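Local coordinates for salicylate 5-hydroxylase, large oxygenase component (Ralstonia sp., PDB 7C8Z), which hydroxylates salicylate at C5 to give gentisate, as the iron and [2Fe-2S] oxygenase component of a multicomponent, NADH-dependent enzyme system, at residues Ser42-Trp47 and Thr408-Gly413; Asn230-Gln235 and Gly431-Trp436; Leu265-Lys270 and Thr425-Arg430. All coordinates share one frame; numbering follows the deposited sequence.

Contact 1 of 3, residues Ser42-Trp47 and Thr408-Gly413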
loop_
_atom_site.group_PDB
_atom_site.type_symbol
_atom_site.label_atom_id
_atom_site.label_comp_id
_atom_site.label_asym_id
_atom_site.label_seq_id
_atom_site.Cartn_x
_atom_site.Cartn_y
_atom_site.Cartn_z
ATOM N N SER A 42 1.483 19.230 -32.550
ATOM C CA SER A 42 2.592 18.328 -32.842
ATOM C C SER A 42 3.577 18.209 -31.691
ATOM O O SER A 42 4.551 17.457 -31.798
ATOM C CB SER A 42 3.323 18.767 -34.106
ATOM O OG SER A 42 2.440 18.761 -35.211
ATOM N N ARG A 43 3.349 18.928 -30.596
ATOM C CA ARG A 43 4.178 18.820 -29.401
ATOM C C ARG A 43 3.248 18.895 -28.199
ATOM O O ARG A 43 2.659 19.949 -27.937
ATOM C CB ARG A 43 5.241 19.920 -29.348
ATOM C CG ARG A 43 6.066 20.077 -30.622
ATOM C CD ARG A 43 7.561 20.060 -30.343
ATOM N NE ARG A 43 8.347 19.797 -31.547
ATOM C CZ ARG A 43 9.581 20.253 -31.753
ATOM N NH1 ARG A 43 10.175 21.005 -30.835
ATOM N NH2 ARG A 43 10.223 19.958 -32.878
ATOM N N VAL A 44 3.107 17.785 -27.483
ATOM C CA VAL A 44 2.266 17.724 -26.291
ATOM C C VAL A 44 3.156 17.973 -25.078
ATOM O O VAL A 44 4.105 17.206 -24.858
ATOM C CB VAL A 44 1.550 16.373 -26.169
ATOM C CG1 VAL A 44 0.648 16.367 -24.954
ATOM C CG2 VAL A 44 0.751 16.083 -27.420
ATOM N N PRO A 45 2.883 18.995 -24.272
ATOM C CA PRO A 45 3.697 19.220 -23.075
ATOM C C PRO A 45 3.496 18.111 -22.058
ATOM O O PRO A 45 2.425 17.505 -21.965
ATOM C CB PRO A 45 3.180 20.560 -22.541
ATOM C CG PRO A 45 1.788 20.653 -23.061
ATOM C CD PRO A 45 1.817 20.001 -24.413
ATOM N N PHE A 46 4.549 17.854 -21.281
ATOM C CA PHE A 46 4.486 16.776 -20.299
ATOM C C PHE A 46 3.394 17.021 -19.266
ATOM O O PHE A 46 2.758 16.067 -18.803
ATOM C CB PHE A 46 5.841 16.611 -19.607
ATOM C CG PHE A 46 6.871 15.894 -20.437
ATOM C CD1 PHE A 46 6.624 15.578 -21.764
ATOM C CD2 PHE A 46 8.091 15.539 -19.886
ATOM C CE1 PHE A 46 7.577 14.922 -22.524
ATOM C CE2 PHE A 46 9.042 14.885 -20.640
ATOM C CZ PHE A 46 8.785 14.577 -21.962
ATOM N N TRP A 47 3.139 18.284 -18.913
ATOM C CA TRP A 47 2.141 18.564 -17.887
ATOM C C TRP A 47 0.717 18.251 -18.336
ATOM O O TRP A 47 -0.194 18.293 -17.502
ATOM C CB TRP A 47 2.239 20.017 -17.406
ATOM C CG TRP A 47 2.294 21.054 -18.478
ATOM C CD1 TRP A 47 3.410 21.660 -18.974
ATOM C CD2 TRP A 47 1.181 21.638 -19.167
ATOM N NE1 TRP A 47 3.064 22.576 -19.938
ATOM C CE2 TRP A 47 1.701 22.581 -20.076
ATOM C CE3 TRP A 47 -0.205 21.449 -19.109
ATOM C CZ2 TRP A 47 0.886 23.335 -20.921
ATOM C CZ3 TRP A 47 -1.010 22.195 -19.947
ATOM C CH2 TRP A 47 -0.463 23.129 -20.842
ATOM N N THR A 408 6.454 16.335 -25.590
ATOM C CA THR A 408 6.719 15.265 -26.533
ATOM C C THR A 408 6.812 15.840 -27.943
ATOM O O THR A 408 6.518 17.013 -28.189
ATOM C CB THR A 408 5.632 14.190 -26.468
ATOM O OG1 THR A 408 4.410 14.711 -27.002
ATOM C CG2 THR A 408 5.398 13.741 -25.028
ATOM N N VAL A 409 7.234 14.999 -28.880
ATOM C CA VAL A 409 7.360 15.381 -30.279
ATOM C C VAL A 409 6.599 14.336 -31.078
ATOM O O VAL A 409 7.092 13.221 -31.284
ATOM C CB VAL A 409 8.820 15.468 -30.741
ATOM C CG1 VAL A 409 8.891 16.022 -32.161
ATOM C CG2 VAL A 409 9.643 16.321 -29.783
ATOM N N ILE A 410 5.385 14.675 -31.502
ATOM C CA ILE A 410 4.643 13.777 -32.372
ATOM C C ILE A 410 4.575 14.435 -33.741
ATOM O O ILE A 410 3.548 15.003 -34.130
ATOM C CB ILE A 410 3.245 13.476 -31.802
ATOM C CG1 ILE A 410 2.626 14.739 -31.197
ATOM C CG2 ILE A 410 3.327 12.406 -30.732
ATOM C CD1 ILE A 410 1.160 14.591 -30.857
ATOM N N GLU A 411 5.667 14.328 -34.491
ATOM C CA GLU A 411 5.810 14.997 -35.775
ATOM C C GLU A 411 5.956 14.008 -36.916
ATOM O O GLU A 411 6.237 14.413 -38.048
ATOM C CB GLU A 411 7.001 15.959 -35.752
ATOM C CG GLU A 411 6.742 17.229 -34.964
ATOM C CD GLU A 411 7.943 18.144 -34.931
ATOM O OE1 GLU A 411 8.882 17.916 -35.723
ATOM O OE2 GLU A 411 7.947 19.090 -34.116
ATOM N N MET A 412 5.770 12.721 -36.648
ATOM C CA MET A 412 5.914 11.725 -37.694
ATOM C C MET A 412 4.772 11.881 -38.684
ATOM O O MET A 412 3.606 11.977 -38.290
ATOM C CB MET A 412 5.918 10.322 -37.094
ATOM C CG MET A 412 6.223 9.257 -38.097
ATOM S SD MET A 412 7.690 9.751 -39.007
ATOM C CE MET A 412 8.460 8.168 -39.232
ATOM N N GLY A 413 5.109 11.910 -39.969
ATOM C CA GLY A 413 4.146 12.268 -40.984
ATOM C C GLY A 413 3.866 13.749 -41.084
ATOM O O GLY A 413 2.893 14.137 -41.742
#
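Ser42, Arg43 and Val44 run beside Ile410, Val409 and Thr408 in the reverse direction, the two extended loop segments 171° apart end to end. Two backbone bonds join them: Thr408 N gives to Val44 O at 2.6 Å, and Ile410 N gives to Ser42 O at 2.9 Å. Between these bonds the CA of Arg43 comes to 3.2 Å from Thr408 O, a CA-H...O contact of the kind seen in paired strands, although neither segment is a regular strand.

The tightly packed side faces helix 427-440. Here Val44 CG2 meets the end of Ile410, CD1, at 3.8 Å, while Thr408 lies alongside Val44 and its OG1 adds a weak hydrogen bond to Val44 O. Tyr433 and Ile429 of the helix close over Val44 and Ile410. Separately, Thr408 CG2 comes in at the edge of the Phe46 ring, 3.5 Å from CE1, and that ring also meets Phe400 and His406.

The other side is looser and partly open to solvent at Arg43. This side chain bends at chi2 (-128°), which brings its guanidinium round to the end of Glu411, itself stretched out beyond CG. Arg43 grips side-on: NE and NH2 both donate to the single oxygen OE2, each at 2.7 Å and both from the same face of the carboxylate, NE on the anti side and NH2 on the syn side. The two planes are only 20° apart, and Val409 CG2 lies over the rim of one guanidinium face.

His171 of a second copy of this subunit packs on Arg43, and Gly114 and Pro163 of that copy pack on Phe46 and Glu411. The Rieske domain of one subunit thus lies against the N-terminal arm and catalytic domain of the next, consistent with the head-to-tail trimers of Rieske oxygenases.

Contact 2 of 3, residues Asn230-Gln235 and Gly431-Trp436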
loop_
_atom_site.group_PDB
_atom_site.type_symbol
_atom_site.label_atom_id
_atom_site.label_comp_id
_atom_site.label_asym_id
_atom_site.label_seq_id
_atom_site.Cartn_x
_atom_site.Cartn_y
_atom_site.Cartn_z
ATOM N N ASN A 230 -1.229 7.965 -17.324
ATOM C CA ASN A 230 -2.381 8.783 -17.679
ATOM C C ASN A 230 -3.217 8.079 -18.737
ATOM O O ASN A 230 -2.686 7.507 -19.693
ATOM C CB ASN A 230 -1.940 10.154 -18.188
ATOM C CG ASN A 230 -3.109 11.109 -18.376
ATOM O OD1 ASN A 230 -3.709 11.169 -19.447
ATOM N ND2 ASN A 230 -3.437 11.859 -17.332
ATOM N N TRP A 231 -4.539 8.158 -18.576
ATOM C CA TRP A 231 -5.445 7.382 -19.417
ATOM C C TRP A 231 -5.276 7.710 -20.891
ATOM O O TRP A 231 -5.434 6.827 -21.744
ATOM C CB TRP A 231 -6.887 7.619 -18.977
ATOM C CG TRP A 231 -7.350 9.010 -19.244
ATOM C CD1 TRP A 231 -7.223 10.091 -18.420
ATOM C CD2 TRP A 231 -8.006 9.477 -20.424
ATOM N NE1 TRP A 231 -7.763 11.204 -19.015
ATOM C CE2 TRP A 231 -8.250 10.854 -20.248
ATOM C CE3 TRP A 231 -8.408 8.866 -21.615
ATOM C CZ2 TRP A 231 -8.880 11.629 -21.216
ATOM C CZ3 TRP A 231 -9.035 9.636 -22.575
ATOM C CH2 TRP A 231 -9.265 11.004 -22.370
ATOM N N LYS A 232 -4.964 8.971 -21.211
ATOM C CA LYS A 232 -4.775 9.375 -22.602
ATOM C C LYS A 232 -3.729 8.512 -23.297
ATOM O O LYS A 232 -3.862 8.195 -24.488
ATOM C CB LYS A 232 -4.385 10.851 -22.665
ATOM C CG LYS A 232 -5.478 11.792 -22.193
ATOM C CD LYS A 232 -5.203 13.227 -22.613
ATOM C CE LYS A 232 -4.054 13.821 -21.815
ATOM N NZ LYS A 232 -4.445 14.186 -20.423
ATOM N N LEU A 233 -2.695 8.095 -22.557
ATOM C CA LEU A 233 -1.635 7.281 -23.144
ATOM C C LEU A 233 -2.175 5.992 -23.749
ATOM O O LEU A 233 -1.579 5.453 -24.688
ATOM C CB LEU A 233 -0.577 6.960 -22.094
ATOM C CG LEU A 233 0.364 8.107 -21.753
ATOM C CD1 LEU A 233 1.319 7.684 -20.649
ATOM C CD2 LEU A 233 1.118 8.548 -22.988
ATOM N N MET A 234 -3.301 5.485 -23.241
ATOM C CA MET A 234 -3.884 4.292 -23.842
ATOM C C MET A 234 -4.509 4.618 -25.190
ATOM O O MET A 234 -4.277 3.915 -26.183
ATOM C CB MET A 234 -4.916 3.668 -22.902
ATOM C CG MET A 234 -5.526 2.376 -23.432
ATOM S SD MET A 234 -4.310 1.278 -24.188
ATOM C CE MET A 234 -3.595 0.471 -22.757
ATOM N N GLN A 235 -5.285 5.703 -25.251
ATOM C CA GLN A 235 -5.838 6.140 -26.530
ATOM C C GLN A 235 -4.730 6.368 -27.547
ATOM O O GLN A 235 -4.751 5.800 -28.647
ATOM C CB GLN A 235 -6.679 7.401 -26.328
ATOM C CG GLN A 235 -8.038 7.116 -25.705
ATOM C CD GLN A 235 -9.008 6.490 -26.695
ATOM O OE1 GLN A 235 -8.768 6.492 -27.904
ATOM N NE2 GLN A 235 -10.110 5.943 -26.184
ATOM N N GLY A 431 -4.444 14.680 -34.128
ATOM C CA GLY A 431 -5.857 15.007 -34.142
ATOM C C GLY A 431 -6.495 14.879 -32.774
ATOM O O GLY A 431 -7.321 15.712 -32.380
ATOM N N MET A 432 -6.133 13.826 -32.041
ATOM C CA MET A 432 -6.599 13.667 -30.672
ATOM C C MET A 432 -6.309 14.916 -29.860
ATOM O O MET A 432 -7.184 15.446 -29.174
ATOM C CB MET A 432 -5.938 12.440 -30.036
ATOM C CG MET A 432 -6.222 12.259 -28.555
ATOM S SD MET A 432 -5.579 10.698 -27.913
ATOM C CE MET A 432 -5.175 11.161 -26.236
ATOM N N TYR A 433 -5.087 15.431 -29.957
ATOM C CA TYR A 433 -4.741 16.572 -29.123
ATOM C C TYR A 433 -5.222 17.900 -29.696
ATOM O O TYR A 433 -5.397 18.851 -28.932
ATOM C CB TYR A 433 -3.243 16.572 -28.845
ATOM C CG TYR A 433 -2.944 15.587 -27.746
ATOM C CD1 TYR A 433 -3.194 15.911 -26.416
ATOM C CD2 TYR A 433 -2.474 14.313 -28.035
ATOM C CE1 TYR A 433 -2.950 15.008 -25.401
ATOM C CE2 TYR A 433 -2.223 13.401 -27.025
ATOM C CZ TYR A 433 -2.464 13.754 -25.712
ATOM O OH TYR A 433 -2.223 12.851 -24.703
ATOM N N ASP A 434 -5.481 17.983 -31.001
ATOM C CA ASP A 434 -6.265 19.102 -31.519
ATOM C C ASP A 434 -7.629 19.158 -30.832
ATOM O O ASP A 434 -8.030 20.197 -30.279
ATOM C CB ASP A 434 -6.411 18.970 -33.038
ATOM C CG ASP A 434 -7.303 20.040 -33.644
ATOM O OD1 ASP A 434 -6.829 21.179 -33.833
ATOM O OD2 ASP A 434 -8.478 19.737 -33.945
ATOM N N TYR A 435 -8.344 18.029 -30.840
ATOM C CA TYR A 435 -9.631 17.951 -30.154
ATOM C C TYR A 435 -9.484 18.249 -28.666
ATOM O O TYR A 435 -10.342 18.908 -28.065
ATOM C CB TYR A 435 -10.244 16.566 -30.366
ATOM C CG TYR A 435 -11.615 16.389 -29.755
ATOM C CD1 TYR A 435 -12.746 16.853 -30.407
ATOM C CD2 TYR A 435 -11.779 15.752 -28.529
ATOM C CE1 TYR A 435 -14.000 16.693 -29.859
ATOM C CE2 TYR A 435 -13.036 15.589 -27.973
ATOM C CZ TYR A 435 -14.142 16.063 -28.646
ATOM O OH TYR A 435 -15.403 15.916 -28.116
ATOM N N TRP A 436 -8.400 17.762 -28.059
ATOM C CA TRP A 436 -8.162 17.973 -26.635
ATOM C C TRP A 436 -8.011 19.455 -26.316
ATOM O O TRP A 436 -8.665 19.974 -25.402
ATOM C CB TRP A 436 -6.914 17.200 -26.209
ATOM C CG TRP A 436 -6.658 17.176 -24.734
ATOM C CD1 TRP A 436 -7.090 16.241 -23.845
ATOM C CD2 TRP A 436 -5.886 18.120 -23.983
ATOM N NE1 TRP A 436 -6.642 16.545 -22.581
ATOM C CE2 TRP A 436 -5.903 17.696 -22.638
ATOM C CE3 TRP A 436 -5.191 19.289 -24.313
ATOM C CZ2 TRP A 436 -5.250 18.396 -21.625
ATOM C CZ3 TRP A 436 -4.545 19.982 -23.305
ATOM C CH2 TRP A 436 -4.577 19.534 -21.978
#
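Gln235 and Met432 mark where the two backbones come nearest, their CA atoms 8.6 Å apart, so helix 232-238 and the C-terminal helix 427-440 meet through side chains. On the first segment Asn230 precedes the turn into the helix, and its OD1 accepts from Lys232 N at 3.1 Å, a capping bond.

Lys232 carries most of the contact, pushing its aliphatic chain between three side chains of the other helix. Met432 has CG anti to its backbone N (chi1 173°) and runs straight out before bending at its last torsion, setting CE 3.7 Å from Lys232 CB and SD 3.8 Å from Gln235 CB. Further along, Lys232 CE lies at the edge of the Tyr433 ring, 3.6 Å from OH. Lys232 CD lies 3.6 Å from Trp436 NE1, where the two side chains pass at about a right angle. Bends at chi3 (-72°) and chi4 (-76°) turn the amine back toward Asn230 OD1, a weak bond.

The polar ends find their main partners outside the two segments. Glu58 of helix 52-63 takes a salt bridge from Lys232 NZ, which also bonds to Ala48 O, and hydrogen bonds from the indole nitrogens of Trp436 and Trp231, while Tyr433 OH bonds to Glu236. The lysine thus works in two ways: its methylenes pack against Met432, Tyr433 and Trp436, while its buried charge is matched by a carboxylate. That carboxylate ties both helices to a third and, flanked by a cation and two indole N-H groups, would probably stay ionised.

Contact 3 of 3, residues Leu265-Lys270 and Thr425-Arg430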
loop_
_atom_site.group_PDB
_atom_site.type_symbol
_atom_site.label_atom_id
_atom_site.label_comp_id
_atom_site.label_asym_id
_atom_site.label_seq_id
_atom_site.Cartn_x
_atom_site.Cartn_y
_atom_site.Cartn_z
ATOM N N LEU A 265 -5.562 4.486 -42.176
ATOM C CA LEU A 265 -6.072 4.922 -40.884
ATOM C C LEU A 265 -7.006 6.105 -41.100
ATOM O O LEU A 265 -6.667 7.046 -41.826
ATOM C CB LEU A 265 -4.931 5.247 -39.915
ATOM C CG LEU A 265 -3.832 6.181 -40.386
ATOM C CD1 LEU A 265 -4.104 7.547 -39.825
ATOM C CD2 LEU A 265 -2.472 5.678 -39.950
ATOM N N LYS A 266 -8.186 6.042 -40.489
ATOM C CA LYS A 266 -9.229 7.040 -40.668
ATOM C C LYS A 266 -9.671 7.616 -39.330
ATOM O O LYS A 266 -9.467 7.018 -38.271
ATOM C CB LYS A 266 -10.436 6.438 -41.397
ATOM C CG LYS A 266 -10.121 5.949 -42.801
ATOM C CD LYS A 266 -10.856 4.657 -43.098
ATOM C CE LYS A 266 -10.865 4.339 -44.578
ATOM N NZ LYS A 266 -12.241 3.986 -45.017
ATOM N N MET A 267 -10.278 8.800 -39.395
ATOM C CA MET A 267 -10.733 9.536 -38.223
ATOM C C MET A 267 -12.135 10.065 -38.488
ATOM O O MET A 267 -12.598 10.109 -39.631
ATOM C CB MET A 267 -9.812 10.716 -37.886
ATOM C CG MET A 267 -8.667 10.390 -36.966
ATOM S SD MET A 267 -7.531 11.785 -36.757
ATOM C CE MET A 267 -6.870 11.940 -38.413
ATOM N N ASP A 268 -12.812 10.473 -37.420
ATOM C CA ASP A 268 -14.094 11.137 -37.568
ATOM C C ASP A 268 -13.865 12.636 -37.759
ATOM O O ASP A 268 -12.730 13.115 -37.795
ATOM C CB ASP A 268 -15.010 10.827 -36.381
ATOM C CG ASP A 268 -14.662 11.623 -35.134
ATOM O OD1 ASP A 268 -13.460 11.777 -34.833
ATOM O OD2 ASP A 268 -15.600 12.075 -34.439
ATOM N N ALA A 269 -14.962 13.388 -37.860
ATOM C CA ALA A 269 -14.864 14.799 -38.219
ATOM C C ALA A 269 -14.047 15.580 -37.199
ATOM O O ALA A 269 -13.264 16.463 -37.564
ATOM C CB ALA A 269 -16.260 15.403 -38.369
ATOM N N LYS A 270 -14.202 15.264 -35.919
ATOM C CA LYS A 270 -13.577 16.036 -34.856
ATOM C C LYS A 270 -12.234 15.463 -34.409
ATOM O O LYS A 270 -11.674 15.941 -33.417
ATOM C CB LYS A 270 -14.524 16.126 -33.655
ATOM C CG LYS A 270 -15.846 16.819 -33.956
ATOM C CD LYS A 270 -16.342 17.604 -32.751
ATOM C CE LYS A 270 -15.787 19.025 -32.740
ATOM N NZ LYS A 270 -16.082 19.735 -31.461
ATOM N N THR A 425 2.763 7.545 -39.573
ATOM C CA THR A 425 2.355 8.888 -39.218
ATOM C C THR A 425 1.835 8.873 -37.794
ATOM O O THR A 425 1.323 7.858 -37.320
ATOM C CB THR A 425 1.298 9.429 -40.189
ATOM O OG1 THR A 425 0.748 10.641 -39.664
ATOM C CG2 THR A 425 0.185 8.407 -40.402
ATOM N N GLU A 426 1.980 10.008 -37.115
ATOM C CA GLU A 426 1.378 10.207 -35.805
ATOM C C GLU A 426 0.143 11.097 -35.885
ATOM O O GLU A 426 -0.202 11.778 -34.914
ATOM C CB GLU A 426 2.412 10.775 -34.832
ATOM C CG GLU A 426 3.563 9.819 -34.573
ATOM C CD GLU A 426 4.572 10.358 -33.584
ATOM O OE1 GLU A 426 4.478 10.000 -32.391
ATOM O OE2 GLU A 426 5.462 11.132 -33.996
ATOM N N THR A 427 -0.546 11.076 -37.029
ATOM C CA THR A 427 -1.626 12.026 -37.269
ATOM C C THR A 427 -2.822 11.779 -36.359
ATOM O O THR A 427 -3.547 12.724 -36.034
ATOM C CB THR A 427 -2.054 11.977 -38.739
ATOM O OG1 THR A 427 -3.120 12.908 -38.968
ATOM C CG2 THR A 427 -2.507 10.583 -39.121
ATOM N N LEU A 428 -3.047 10.534 -35.932
ATOM C CA LEU A 428 -4.175 10.272 -35.044
ATOM C C LEU A 428 -3.963 10.915 -33.680
ATOM O O LEU A 428 -4.905 11.451 -33.085
ATOM C CB LEU A 428 -4.395 8.768 -34.897
ATOM C CG LEU A 428 -4.665 7.970 -36.167
ATOM C CD1 LEU A 428 -5.044 6.537 -35.836
ATOM C CD2 LEU A 428 -5.756 8.635 -36.968
ATOM N N ILE A 429 -2.727 10.910 -33.188
ATOM C CA ILE A 429 -2.436 11.567 -31.920
ATOM C C ILE A 429 -2.514 13.081 -32.074
ATOM O O ILE A 429 -3.003 13.787 -31.182
ATOM C CB ILE A 429 -1.065 11.109 -31.395
ATOM C CG1 ILE A 429 -0.987 9.581 -31.421
ATOM C CG2 ILE A 429 -0.827 11.640 -29.990
ATOM C CD1 ILE A 429 0.337 9.019 -30.963
ATOM N N ARG A 430 -2.034 13.604 -33.203
ATOM C CA ARG A 430 -2.127 15.039 -33.445
ATOM C C ARG A 430 -3.582 15.488 -33.511
ATOM O O ARG A 430 -3.939 16.546 -32.982
ATOM C CB ARG A 430 -1.377 15.401 -34.729
ATOM C CG ARG A 430 0.132 15.395 -34.539
ATOM C CD ARG A 430 0.913 15.841 -35.770
ATOM N NE ARG A 430 0.486 15.203 -37.010
ATOM C CZ ARG A 430 1.166 14.232 -37.608
ATOM N NH1 ARG A 430 2.289 13.778 -37.064
ATOM N NH2 ARG A 430 0.724 13.708 -38.741
#
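Leu265 and Met267 belong to the outer strand 263-267 of the seven-stranded antiparallel sheet in the catalytic domain, and here they receive the first turn of the C-terminal helix 427-440, a strand-helix packing within the helix-grip fold of this family. Along the strand the side chains alternate: Leu265 and Met267 point toward the helix, whereas Lys266 between them points away and bonds through NZ to Tyr207.

Leu428 is the piece that fits between the two. Its CD2 reaches 3.5 Å from Leu265 CD1 and 3.4 Å from Met267 CG, so one methyl touches both strand residues, and Ala274 and Met276 of the adjoining strand lie against the same leucine. The Leu428 side chain is about 12 Å from the bound iron, so the contact supplies no ligand to the metal, which His243, His248 and Asp389 hold.

Leu265 forks over the start of the helix. CD1 also meets Thr427 CG2 at 3.5 Å, and CD2 meets Thr425 CG2 at 3.8 Å. With chi1 at 51°, CG sits between the backbone N and the carbonyl carbon, and from there both branches reach the threonine methyls. The Thr427 hydroxyl bonds to Gly418 N and Glu416 O. Met267, bent at chi3 (-66°), brings its CE to 3.9 Å from that same Thr427 OG1.

How the contacts relate
The three contacts cluster on one side of the chain, contact 2 with its centre 11 Å from each of the others and contacts 1 and 3 with centres 14 Å apart. Helix 427-440 unites them: its first turn serves contact 3, its next turns contact 2, and its flank lies under contact 1. Contact 1 crosses both others along the chain, while contact 3 nests inside the loop closed by contact 2. Met412 O probably accepts hydrogen bonds from Glu426 N and Arg430 NH1, linking contacts 1 and 3. Contacts 2 and 3 lie wholly within the catalytic domain; through contact 1 the C-terminal helix joins it to the N-terminal arm, at a border with the second subunit.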